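Ribonucleoside-diphosphate reductase small chain 2 (Saccharomyces cerevisiae, PDB 1JK0) pairs with the other small chain of yeast ribonucleotide reductase, is required for that chain's proper folding and for assembly with the large subunits, and so supports deoxyribonucleotide synthesis. Local coordinates at residues F38-K41 / I45-A48; S105-N110 / A176-A181; K114-F119 / T224-L229; N125-V130 / R214-D219; L229-L234 / Q287-E292. All blocks are in the same frame, centred on the assembly; numbering follows the deposited sequence.

Interaction 1: F38-K41 / I45-A48; sequences FPIK and IWAA
I40 lays its longer branch on the indole of W46. I40 CG1 sits 3.7 Å from the centroid of the W46 five-membered ring and 13° off the ring normal, which satisfies the criterion for a CH-pi contact. The branch continues to CD1, whose nearest indole atom is W46 NE1 at 3.3 Å; the isoleucine therefore serves the pyrrole half of the ring system. F38 takes the other end. Its CZ lies 4.0 Å from W46 CZ2, with the F38 and W46 six-membered rings 5.9 Å apart between centroids and their planes at 85°, an offset edge-to-face pair in which the tryptophan supplies the edge. Helix 43-54 thus receives the loop that leads into it, a short-range contact at the surface of the all-helical small-chain fold. The indole reaches the loop because W46 CG stands anti to the backbone N (chi1 -173°). With an alanine here, I40 is likely to lose the flat surface under CG1, and F38 would be left without its edge-on ring partner, so that the loop could shift more easily against the helix. In the next shell, Y49 brings its ring to W46, and acidic side chains of the other chain pack on F38 and on W46. E112 of helix 111-138 touches I40 and W46 and, through OE1, accepts a hydrogen bond from K41 N.

Interaction 2: S105-N110 / A176-A181; sequences SAQLQN and AERLVA
Q107 and R178 make a polar bridge at the protein surface, linking the last turn of helix 101-107 to the early part of helix 175-188. The backbones are far apart here: the nearest pair of CA atoms, those of Q107 and L179, is separated by 11.1 Å, and only 78 Å² is buried in total. Long side chains do the reaching. Q107 is extended beyond CG, whereas R178 bends at chi3 (-85°), and the two meet at about a right angle. R178 NH2 donates to Q107 OE1 over 2.7 Å, with an N-H...O angle of 154°. The donor lies in the carbonyl plane on a lone pair of OE1, and OE1 in turn sits at the edge of the guanidinium, close to its plane; amide and guanidinium are within 18° of coplanar. The amide nitrogen adds nothing to this bond, since Q107 NE2 and R178 NE, 3.5 Å apart, are both donors. A single bond to a neutral amide gives the arginine no countercharge, but R178 NH1 has a second hold on S173 OG, which probably steadies the guanidinium. L108 and L179, both buried, pack on L230 of helix 207-232. Beyond Q107 the chain leaves the helix at L108, passes through an inverse gamma turn centred on Q109 and reaches N110 at the N-cap of helix 111-138: a short connection between consecutive helices at the edge of the ferritin-like fold.

Interaction 3: K114-F119 / T224-L229; sequences KSFYGF and TDFSCL
F116 lays its ring squarely over that of F226. The two centroids are 3.9 Å apart and the planes differ by 5°, so this is a face-to-face stack, with the two rings overlapping over most of their area. The side chains run past each other in opposite directions, which sets each CB above the other's ring: F226 CB lies 4.0 Å from the F116 centroid and F116 CB 4.3 Å from the F226 centroid, both as CH-pi contacts. Closest is F116 CZ to F226 CB at 3.6 Å. With chi1 near 180° (-179°), the F116 ring swings away from its own amide nitrogen and toward helix 207-232. Y117, one residue on, completes the aromatic cluster from another direction. Here F226 turns its edge to the tyrosine, its CE2 standing 3.7 Å from Y117 CZ above the face; the centroids are 5.3 Å apart and the planes at 89°, a T-shaped pair. F226 thus offers a face to one ring and an edge to the next. Replacing F116 by an alanine would probably strip the stacked face from F226 and open a gap between the helices, leaving that ring freer to turn about its CB-CG bond. Outside the pair of segments, I45 of helix 43-54 packs on F226 and V52 on F116, while helix 101-107 lies against Y117. The side-chain contacts between the two buried segments are aromatic or apolar, so cohesion rests on ring overlap and shape, and the perpendicular Y117 ring probably restricts sliding of the stack.

Interaction 4: N125-V130 / R214-D219; sequences NIYSEV and RNICRD
Y127 is the first residue of 125-130 to touch the other helix, and it does so with both a face and an edge. I216 comes in over one face: its CG1 lies 4.2 Å from the ring centroid of Y127 and 26° off the normal, a CH-pi contact, with Y127 CD2 the nearest ring atom at 3.8 Å. At the rim, Y127 OH donates a hydrogen bond to D219 OD2; the modelled separation of 2.4 Å is very short and OH is crowded, so its exact length is doubtful. The carboxylate is held from several sides. D219 OD2 also accepts from W57 NE1, whose ring meets that of Y127, while D219 OD1 takes a salt bridge from R218 NH2 at 2.6 Å, on the syn side and 22° out of the carboxylate plane. A tryptophan hydrogen-bonded to an aspartate of a bundle helix is consistent with the small-chain family of ribonucleotide reductases, and helices 111-138 and 207-232 are two long members of its ferritin-like bundle. Further along, E129 takes no part in this contact; its OE2 forms a salt bridge with a basic side chain of the other chain. V130 directs its CB toward helix 207-232, where it packs on A212. The adjoining Y131, predicted to be an active-site residue, has its side chain about 4 Å from that of I216 at the nearest atoms.

Interaction 5: L229-L234 / Q287-E292; sequences LLFAHL and QGFGNE
F231 packs against F289 where helices 207-232 and 277-288 of this ferritin-clan small chain finish, and the contact joins the two helix ends, with both rings buried. Following F231 outward, CB meets the rim of the other ring, 3.9 Å from F289 CE2. CG comes next and has F289 CD2 at 3.5 Å; F231 CD2 lies equally close to that same carbon, so one corner of F289 rests over one side of the F231 face. On the opposite ring branch, F231 CD1 is 3.9 Å from F289 CD2. Between centroids the separation is 5.0 Å and the planes stand at 73°, an edge-to-face pair in which F289 gives the edge. A chi1 of -174° points the F231 ring away from its own backbone nitrogen and out toward the turn. P238, K237 and I243 also pack on F231, as do A176 and V180 of helix 175-188; V180 and A183 pack on F289. Beyond F289 comes G290, the first residue to leave helical angles, with a positive phi (82°) and its N donating to Q287 O. Farther along the F231 ring, CE2 reaches the backbone, lying 3.5 Å from F289 O.

Interactions 3, 4 and 5 are buried, whereas 1 and 2 lie at the surface. Interactions 3 and 4 join the same two helices, 111-138 and 207-232, about 15 Å apart between centres, yet one is made of stacked and T-shaped rings and the other adds a carboxylate network. Interaction 5 shares L229 with interaction 3 and continues along helix 207-232 to its end, again with phenylalanine rings. Interaction 1 is also aromatic but local, and its helix touches F226 and L229 through I45. Interaction 2, a lone amide-guanidinium bond, meets interaction 3 through K114 NZ on S105 O and interaction 5 through V180 on F289.

Interaction 1: F38-K41 / I45-A48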
# COMPACT_ATOMS: atom_id res chain seq x y z
N PHE B 38 11.75 -7.25 12.36
CA PHE B 38 12.23 -6.29 13.32
C PHE B 38 13.68 -6.28 13.63
O PHE B 38 14.20 -5.25 14.09
CB PHE B 38 11.41 -6.23 14.58
CG PHE B 38 10.80 -4.90 14.75
CD1 PHE B 38 9.50 -4.66 14.36
CD2 PHE B 38 11.59 -3.84 15.16
CE1 PHE B 38 8.98 -3.37 14.36
CE2 PHE B 38 11.09 -2.54 15.17
CZ PHE B 38 9.77 -2.30 14.77
N PRO B 39 14.37 -7.41 13.48
CA PRO B 39 15.77 -7.13 13.82
C PRO B 39 16.18 -6.35 12.54
O PRO B 39 16.55 -6.96 11.52
CB PRO B 39 16.39 -8.52 13.92
CG PRO B 39 15.20 -9.36 14.41
CD PRO B 39 14.05 -8.85 13.58
N ILE B 40 16.06 -5.02 12.57
CA ILE B 40 16.36 -4.18 11.42
C ILE B 40 17.75 -4.29 10.81
O ILE B 40 18.76 -4.15 11.51
CB ILE B 40 16.09 -2.68 11.72
CG1 ILE B 40 14.60 -2.39 11.60
CG2 ILE B 40 16.80 -1.79 10.70
CD1 ILE B 40 13.85 -2.46 12.89
N LYS B 41 17.80 -4.52 9.49
CA LYS B 41 19.07 -4.63 8.79
C LYS B 41 19.48 -3.31 8.14
O LYS B 41 20.67 -3.08 7.91
CB LYS B 41 19.01 -5.72 7.72
CG LYS B 41 20.39 -6.08 7.17
CD LYS B 41 20.30 -7.00 5.95
CE LYS B 41 21.66 -7.57 5.60
NZ LYS B 41 22.19 -8.49 6.65
N ILE B 45 17.75 3.71 6.24
CA ILE B 45 16.50 3.95 5.53
C ILE B 45 15.30 3.83 6.47
O ILE B 45 14.32 4.54 6.28
CB ILE B 45 16.31 3.02 4.28
CG1 ILE B 45 16.18 1.58 4.71
CG2 ILE B 45 17.49 3.13 3.33
CD1 ILE B 45 16.20 0.62 3.54
N TRP B 46 15.41 2.96 7.48
CA TRP B 46 14.31 2.78 8.46
C TRP B 46 14.06 4.07 9.24
O TRP B 46 12.91 4.48 9.41
CB TRP B 46 14.64 1.63 9.44
CG TRP B 46 13.52 1.19 10.41
CD1 TRP B 46 13.62 1.12 11.79
CD2 TRP B 46 12.24 0.63 10.09
NE1 TRP B 46 12.49 0.54 12.33
CE2 TRP B 46 11.63 0.23 11.31
CE3 TRP B 46 11.54 0.42 8.90
CZ2 TRP B 46 10.36 -0.37 11.36
CZ3 TRP B 46 10.27 -0.19 8.95
CH2 TRP B 46 9.71 -0.57 10.18
N ALA B 47 15.14 4.69 9.70
CA ALA B 47 15.02 5.94 10.45
C ALA B 47 14.47 6.99 9.50
O ALA B 47 13.76 7.91 9.92
CB ALA B 47 16.36 6.37 10.99
N ALA B 48 14.78 6.85 8.21
CA ALA B 48 14.24 7.80 7.24
C ALA B 48 12.73 7.60 7.16
O ALA B 48 11.97 8.56 7.12
CB ALA B 48 14.88 7.59 5.88

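Interaction 2: S105-N110 / A176-A181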
# COMPACT_ATOMS: atom_id res chain seq x y z
N SER B 105 10.78 1.45 -6.07
CA SER B 105 10.41 0.63 -4.93
C SER B 105 10.54 -0.86 -5.23
O SER B 105 10.82 -1.66 -4.34
CB SER B 105 8.97 0.97 -4.51
OG SER B 105 8.59 0.26 -3.35
N ALA B 106 10.32 -1.22 -6.49
CA ALA B 106 10.39 -2.60 -6.91
C ALA B 106 11.84 -3.08 -7.00
O ALA B 106 12.13 -4.28 -6.91
CB ALA B 106 9.71 -2.76 -8.26
N GLN B 107 12.77 -2.14 -7.15
CA GLN B 107 14.17 -2.48 -7.25
C GLN B 107 14.85 -2.58 -5.90
O GLN B 107 15.81 -3.33 -5.72
CB GLN B 107 14.86 -1.45 -8.12
CG GLN B 107 14.18 -1.24 -9.44
CD GLN B 107 15.03 -0.46 -10.40
OE1 GLN B 107 16.10 -0.93 -10.79
NE2 GLN B 107 14.58 0.73 -10.78
N LEU B 108 14.36 -1.81 -4.94
CA LEU B 108 14.90 -1.79 -3.59
C LEU B 108 14.35 -2.98 -2.81
O LEU B 108 13.24 -2.92 -2.28
CB LEU B 108 14.50 -0.48 -2.93
CG LEU B 108 15.21 -0.14 -1.63
CD1 LEU B 108 16.71 -0.14 -1.81
CD2 LEU B 108 14.73 1.21 -1.16
N GLN B 109 15.13 -4.06 -2.74
CA GLN B 109 14.70 -5.30 -2.08
C GLN B 109 14.74 -5.42 -0.55
O GLN B 109 15.54 -6.19 -0.01
CB GLN B 109 15.46 -6.49 -2.67
CG GLN B 109 15.39 -6.60 -4.19
CD GLN B 109 13.99 -6.93 -4.69
OE1 GLN B 109 13.49 -8.04 -4.51
NE2 GLN B 109 13.35 -5.95 -5.32
N ASN B 110 13.89 -4.68 0.16
CA ASN B 110 13.80 -4.80 1.61
C ASN B 110 12.59 -4.06 2.19
O ASN B 110 12.12 -3.05 1.63
CB ASN B 110 15.09 -4.35 2.30
CG ASN B 110 15.45 -2.92 2.02
OD1 ASN B 110 16.12 -2.63 1.04
ND2 ASN B 110 15.00 -2.02 2.88
N ALA B 176 22.28 3.55 -9.99
CA ALA B 176 22.85 4.74 -9.37
C ALA B 176 22.44 5.96 -10.17
O ALA B 176 22.08 6.98 -9.60
CB ALA B 176 24.35 4.62 -9.31
N GLU B 177 22.50 5.85 -11.49
CA GLU B 177 22.12 6.95 -12.36
C GLU B 177 20.66 7.33 -12.15
O GLU B 177 20.35 8.48 -11.80
CB GLU B 177 22.36 6.59 -13.82
CG GLU B 177 23.83 6.67 -14.22
CD GLU B 177 24.10 6.16 -15.62
OE1 GLU B 177 25.28 6.18 -16.03
OE2 GLU B 177 23.14 5.74 -16.31
N ARG B 178 19.76 6.37 -12.36
CA ARG B 178 18.33 6.61 -12.18
C ARG B 178 18.07 7.27 -10.83
O ARG B 178 17.14 8.05 -10.69
CB ARG B 178 17.55 5.30 -12.25
CG ARG B 178 17.80 4.47 -13.50
CD ARG B 178 16.68 3.46 -13.71
NE ARG B 178 16.86 2.21 -12.98
CZ ARG B 178 17.70 1.25 -13.34
NH1 ARG B 178 18.45 1.41 -14.42
NH2 ARG B 178 17.78 0.13 -12.65
N LEU B 179 18.88 6.94 -9.84
CA LEU B 179 18.71 7.53 -8.52
C LEU B 179 18.99 9.03 -8.60
O LEU B 179 18.15 9.84 -8.20
CB LEU B 179 19.64 6.85 -7.52
CG LEU B 179 19.03 6.16 -6.30
CD1 LEU B 179 17.66 5.57 -6.60
CD2 LEU B 179 19.98 5.08 -5.86
N VAL B 180 20.15 9.40 -9.12
CA VAL B 180 20.51 10.82 -9.23
C VAL B 180 19.44 11.60 -10.01
O VAL B 180 19.05 12.70 -9.62
CB VAL B 180 21.89 10.99 -9.90
CG1 VAL B 180 22.26 12.46 -9.95
CG2 VAL B 180 22.95 10.21 -9.12
N ALA B 181 18.96 11.02 -11.11
CA ALA B 181 17.93 11.67 -11.91
C ALA B 181 16.67 11.86 -11.07
O ALA B 181 16.08 12.94 -11.03
CB ALA B 181 17.60 10.83 -13.13

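Interaction 3: K114-F119 / T224-L229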
# COMPACT_ATOMS: atom_id res chain seq x y z
N LYS B 114 10.81 -0.32 1.00
CA LYS B 114 9.47 -0.34 0.44
C LYS B 114 8.47 0.36 1.35
O LYS B 114 7.46 0.87 0.90
CB LYS B 114 9.01 -1.76 0.17
CG LYS B 114 9.81 -2.47 -0.88
CD LYS B 114 9.45 -3.94 -0.93
CE LYS B 114 10.49 -4.73 -1.71
NZ LYS B 114 10.52 -4.34 -3.15
N SER B 115 8.74 0.38 2.65
CA SER B 115 7.84 1.06 3.56
C SER B 115 7.95 2.56 3.30
O SER B 115 6.93 3.28 3.25
CB SER B 115 8.20 0.75 5.01
OG SER B 115 8.09 -0.64 5.24
N PHE B 116 9.17 3.05 3.13
CA PHE B 116 9.37 4.47 2.89
C PHE B 116 8.65 4.88 1.60
O PHE B 116 7.97 5.90 1.56
CB PHE B 116 10.86 4.82 2.80
CG PHE B 116 11.13 6.29 2.57
CD1 PHE B 116 10.85 6.88 1.35
CD2 PHE B 116 11.58 7.09 3.61
CE1 PHE B 116 11.00 8.25 1.16
CE2 PHE B 116 11.74 8.46 3.43
CZ PHE B 116 11.44 9.04 2.21
N TYR B 117 8.82 4.06 0.56
CA TYR B 117 8.20 4.33 -0.74
C TYR B 117 6.68 4.29 -0.71
O TYR B 117 6.02 5.15 -1.30
CB TYR B 117 8.73 3.35 -1.79
CG TYR B 117 10.07 3.79 -2.36
CD1 TYR B 117 10.31 5.14 -2.64
CD2 TYR B 117 11.08 2.87 -2.63
CE1 TYR B 117 11.50 5.57 -3.16
CE2 TYR B 117 12.29 3.29 -3.17
CZ TYR B 117 12.50 4.64 -3.43
OH TYR B 117 13.69 5.10 -3.99
N GLY B 118 6.13 3.29 -0.03
CA GLY B 118 4.69 3.19 0.07
C GLY B 118 4.12 4.42 0.74
O GLY B 118 2.98 4.84 0.46
N PHE B 119 4.91 5.02 1.62
CA PHE B 119 4.48 6.20 2.35
C PHE B 119 4.54 7.41 1.45
O PHE B 119 3.64 8.26 1.45
CB PHE B 119 5.38 6.45 3.54
CG PHE B 119 4.74 7.27 4.61
CD1 PHE B 119 3.83 6.70 5.48
CD2 PHE B 119 5.01 8.62 4.72
CE1 PHE B 119 3.20 7.45 6.46
CE2 PHE B 119 4.38 9.39 5.71
CZ PHE B 119 3.48 8.80 6.58
N THR B 224 13.77 13.55 -1.55
CA THR B 224 14.97 13.71 -2.39
C THR B 224 16.15 13.12 -1.64
O THR B 224 16.94 12.36 -2.20
CB THR B 224 15.26 15.20 -2.74
OG1 THR B 224 14.15 15.77 -3.44
CG2 THR B 224 16.49 15.30 -3.65
N ASP B 225 16.26 13.45 -0.36
CA ASP B 225 17.33 12.93 0.49
C ASP B 225 17.35 11.42 0.45
O ASP B 225 18.41 10.81 0.36
CB ASP B 225 17.14 13.33 1.94
CG ASP B 225 18.01 14.49 2.34
OD1 ASP B 225 19.13 14.59 1.79
OD2 ASP B 225 17.59 15.28 3.22
N PHE B 226 16.18 10.80 0.55
CA PHE B 226 16.11 9.35 0.56
C PHE B 226 16.90 8.78 -0.60
O PHE B 226 17.54 7.73 -0.46
CB PHE B 226 14.66 8.85 0.51
CG PHE B 226 14.55 7.37 0.73
CD1 PHE B 226 14.94 6.81 1.94
CD2 PHE B 226 14.11 6.54 -0.28
CE1 PHE B 226 14.91 5.43 2.14
CE2 PHE B 226 14.07 5.16 -0.10
CZ PHE B 226 14.48 4.60 1.12
N SER B 227 16.87 9.44 -1.75
CA SER B 227 17.61 8.93 -2.89
C SER B 227 19.10 9.20 -2.71
O SER B 227 19.94 8.47 -3.23
CB SER B 227 17.08 9.52 -4.19
OG SER B 227 15.74 9.10 -4.41
N CYS B 228 19.44 10.24 -1.96
CA CYS B 228 20.84 10.54 -1.69
C CYS B 228 21.34 9.53 -0.67
O CYS B 228 22.52 9.19 -0.64
CB CYS B 228 21.01 11.95 -1.16
SG CYS B 228 20.86 13.21 -2.44
N LEU B 229 20.42 9.05 0.16
CA LEU B 229 20.75 8.06 1.17
C LEU B 229 20.96 6.69 0.51
O LEU B 229 21.87 5.96 0.89
CB LEU B 229 19.63 7.95 2.19
CG LEU B 229 19.74 6.74 3.11
CD1 LEU B 229 21.07 6.76 3.81
CD2 LEU B 229 18.60 6.73 4.10

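Interaction 4: N125-V130 / R214-D219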
# COMPACT_ATOMS: atom_id res chain seq x y z
N ASN B 125 -0.67 11.63 -2.95
CA ASN B 125 -2.09 11.74 -3.23
C ASN B 125 -2.74 12.82 -2.39
O ASN B 125 -3.70 13.45 -2.83
CB ASN B 125 -2.78 10.40 -3.01
CG ASN B 125 -2.40 9.39 -4.06
OD1 ASN B 125 -2.13 9.77 -5.21
ND2 ASN B 125 -2.36 8.11 -3.70
N ILE B 126 -2.22 13.03 -1.19
CA ILE B 126 -2.75 14.07 -0.31
C ILE B 126 -2.34 15.43 -0.91
O ILE B 126 -3.13 16.39 -0.88
CB ILE B 126 -2.19 13.91 1.12
CG1 ILE B 126 -2.77 12.63 1.75
CG2 ILE B 126 -2.52 15.14 1.97
CD1 ILE B 126 -2.16 12.25 3.10
N TYR B 127 -1.14 15.50 -1.48
CA TYR B 127 -0.69 16.75 -2.09
C TYR B 127 -1.62 17.03 -3.26
O TYR B 127 -2.12 18.13 -3.43
CB TYR B 127 0.76 16.64 -2.60
CG TYR B 127 1.78 16.27 -1.55
CD1 TYR B 127 2.98 15.64 -1.90
CD2 TYR B 127 1.54 16.50 -0.19
CE1 TYR B 127 3.89 15.25 -0.94
CE2 TYR B 127 2.45 16.10 0.78
CZ TYR B 127 3.62 15.48 0.40
OH TYR B 127 4.50 15.05 1.38
N SER B 128 -1.86 16.00 -4.07
CA SER B 128 -2.71 16.13 -5.23
C SER B 128 -4.12 16.59 -4.83
O SER B 128 -4.84 17.16 -5.64
CB SER B 128 -2.77 14.80 -5.98
OG SER B 128 -3.17 14.98 -7.33
N GLU B 129 -4.50 16.34 -3.58
CA GLU B 129 -5.82 16.76 -3.09
C GLU B 129 -5.76 18.20 -2.60
O GLU B 129 -6.56 19.02 -3.02
CB GLU B 129 -6.31 15.91 -1.92
CG GLU B 129 -7.72 16.31 -1.47
CD GLU B 129 -8.20 15.61 -0.21
OE1 GLU B 129 -7.92 14.41 -0.04
OE2 GLU B 129 -8.90 16.25 0.60
N VAL B 130 -4.83 18.50 -1.71
CA VAL B 130 -4.73 19.85 -1.21
C VAL B 130 -4.61 20.81 -2.38
O VAL B 130 -5.30 21.83 -2.42
CB VAL B 130 -3.55 20.02 -0.21
CG1 VAL B 130 -2.33 19.35 -0.73
CG2 VAL B 130 -3.27 21.48 0.03
N ARG B 214 4.89 24.93 3.08
CA ARG B 214 5.97 24.61 4.01
C ARG B 214 6.14 23.08 4.10
O ARG B 214 7.26 22.56 4.05
CB ARG B 214 5.67 25.19 5.39
CG ARG B 214 6.86 25.30 6.33
CD ARG B 214 6.51 26.04 7.65
NE ARG B 214 5.86 27.34 7.43
CZ ARG B 214 4.54 27.54 7.48
NH1 ARG B 214 3.72 26.54 7.76
NH2 ARG B 214 4.04 28.74 7.21
N ASN B 215 5.02 22.37 4.21
CA ASN B 215 5.01 20.91 4.33
C ASN B 215 5.51 20.13 3.12
O ASN B 215 6.39 19.28 3.23
CB ASN B 215 3.60 20.40 4.62
CG ASN B 215 3.09 20.82 5.96
OD1 ASN B 215 3.87 21.04 6.88
ND2 ASN B 215 1.78 20.90 6.09
N ILE B 216 4.89 20.38 1.98
CA ILE B 216 5.24 19.69 0.75
C ILE B 216 6.73 19.85 0.51
O ILE B 216 7.43 18.89 0.17
CB ILE B 216 4.40 20.26 -0.44
CG1 ILE B 216 2.91 20.01 -0.17
CG2 ILE B 216 4.82 19.61 -1.75
CD1 ILE B 216 1.97 20.55 -1.23
N CYS B 217 7.23 21.06 0.73
CA CYS B 217 8.63 21.33 0.52
C CYS B 217 9.44 20.51 1.50
O CYS B 217 10.48 19.97 1.14
CB CYS B 217 8.92 22.82 0.73
SG CYS B 217 10.44 23.38 -0.05
N ARG B 218 8.97 20.41 2.74
CA ARG B 218 9.71 19.62 3.72
C ARG B 218 9.76 18.13 3.31
O ARG B 218 10.83 17.50 3.34
CB ARG B 218 9.06 19.75 5.10
CG ARG B 218 9.86 19.08 6.22
CD ARG B 218 8.95 18.68 7.37
NE ARG B 218 7.81 17.95 6.84
CZ ARG B 218 6.55 18.29 7.04
NH1 ARG B 218 6.26 19.36 7.77
NH2 ARG B 218 5.57 17.59 6.49
N ASP B 219 8.61 17.58 2.92
CA ASP B 219 8.52 16.18 2.51
C ASP B 219 9.25 15.93 1.20
O ASP B 219 9.90 14.88 1.03
CB ASP B 219 7.06 15.77 2.35
CG ASP B 219 6.23 16.04 3.60
OD1 ASP B 219 6.84 16.24 4.68
OD2 ASP B 219 4.98 16.03 3.49

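Interaction 5: L229-L234 / Q287-E292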
# COMPACT_ATOMS: atom_id res chain seq x y z
N LEU B 229 20.42 9.05 0.16
CA LEU B 229 20.75 8.06 1.17
C LEU B 229 20.96 6.69 0.51
O LEU B 229 21.87 5.96 0.89
CB LEU B 229 19.63 7.95 2.19
CG LEU B 229 19.74 6.74 3.11
CD1 LEU B 229 21.07 6.76 3.81
CD2 LEU B 229 18.60 6.73 4.10
N LEU B 230 20.11 6.34 -0.45
CA LEU B 230 20.28 5.06 -1.12
C LEU B 230 21.59 5.12 -1.88
O LEU B 230 22.50 4.32 -1.65
CB LEU B 230 19.12 4.80 -2.09
CG LEU B 230 17.78 4.58 -1.38
CD1 LEU B 230 16.71 4.31 -2.41
CD2 LEU B 230 17.90 3.42 -0.40
N PHE B 231 21.69 6.10 -2.77
CA PHE B 231 22.90 6.29 -3.55
C PHE B 231 24.13 6.10 -2.66
O PHE B 231 25.00 5.28 -2.94
CB PHE B 231 22.92 7.70 -4.15
CG PHE B 231 24.07 7.92 -5.10
CD1 PHE B 231 23.99 7.47 -6.42
CD2 PHE B 231 25.22 8.56 -4.67
CE1 PHE B 231 25.06 7.65 -7.29
CE2 PHE B 231 26.29 8.75 -5.53
CZ PHE B 231 26.21 8.29 -6.84
N ALA B 232 24.17 6.86 -1.56
CA ALA B 232 25.29 6.78 -0.63
C ALA B 232 25.67 5.35 -0.28
O ALA B 232 26.84 5.04 -0.09
CB ALA B 232 24.97 7.54 0.62
N HIS B 233 24.69 4.47 -0.20
CA HIS B 233 24.98 3.09 0.16
C HIS B 233 25.34 2.20 -1.02
O HIS B 233 25.46 0.99 -0.87
CB HIS B 233 23.81 2.50 0.95
CG HIS B 233 23.58 3.20 2.25
ND1 HIS B 233 24.41 4.19 2.72
CD2 HIS B 233 22.61 3.06 3.19
CE1 HIS B 233 23.97 4.64 3.88
NE2 HIS B 233 22.87 3.96 4.19
N LEU B 234 25.52 2.80 -2.18
CA LEU B 234 25.88 2.04 -3.37
C LEU B 234 27.39 1.85 -3.38
O LEU B 234 28.15 2.81 -3.24
CB LEU B 234 25.42 2.80 -4.61
CG LEU B 234 24.43 2.10 -5.53
CD1 LEU B 234 23.42 1.26 -4.76
CD2 LEU B 234 23.74 3.17 -6.35
N GLN B 287 26.39 18.23 -4.15
CA GLN B 287 27.23 17.85 -3.03
C GLN B 287 26.61 16.61 -2.40
O GLN B 287 27.31 15.74 -1.89
CB GLN B 287 27.26 18.98 -2.01
CG GLN B 287 28.18 18.73 -0.83
CD GLN B 287 28.19 19.90 0.14
OE1 GLN B 287 28.36 21.06 -0.27
NE2 GLN B 287 28.01 19.60 1.42
N GLY B 288 25.29 16.56 -2.46
CA GLY B 288 24.55 15.44 -1.91
C GLY B 288 25.02 14.10 -2.45
O GLY B 288 25.04 13.12 -1.72
N PHE B 289 25.40 14.06 -3.72
CA PHE B 289 25.87 12.81 -4.29
C PHE B 289 27.41 12.69 -4.29
O PHE B 289 27.97 11.71 -4.78
CB PHE B 289 25.32 12.64 -5.72
CG PHE B 289 23.83 12.48 -5.78
CD1 PHE B 289 22.99 13.59 -5.75
CD2 PHE B 289 23.25 11.22 -5.80
CE1 PHE B 289 21.61 13.44 -5.76
CE2 PHE B 289 21.87 11.06 -5.80
CZ PHE B 289 21.05 12.18 -5.78
N GLY B 290 28.08 13.68 -3.71
CA GLY B 290 29.53 13.64 -3.67
C GLY B 290 30.12 14.14 -4.98
O GLY B 290 30.74 13.39 -5.74
N ASN B 291 29.90 15.42 -5.25
CA ASN B 291 30.38 16.08 -6.46
C ASN B 291 30.77 17.51 -6.12
O ASN B 291 30.67 17.94 -4.97
CB ASN B 291 29.28 16.11 -7.53
CG ASN B 291 29.56 15.15 -8.67
OD1 ASN B 291 29.75 13.95 -8.46
ND2 ASN B 291 29.56 15.68 -9.89
N GLU B 292 31.21 18.24 -7.14
CA GLU B 292 31.62 19.62 -6.95
C GLU B 292 30.49 20.54 -7.38
O GLU B 292 29.76 20.24 -8.32
CB GLU B 292 32.87 19.92 -7.79
CG GLU B 292 32.63 19.97 -9.31
CD GLU B 292 32.35 18.60 -9.93
OE1 GLU B 292 32.00 18.56 -11.13
OE2 GLU B 292 32.49 17.57 -9.22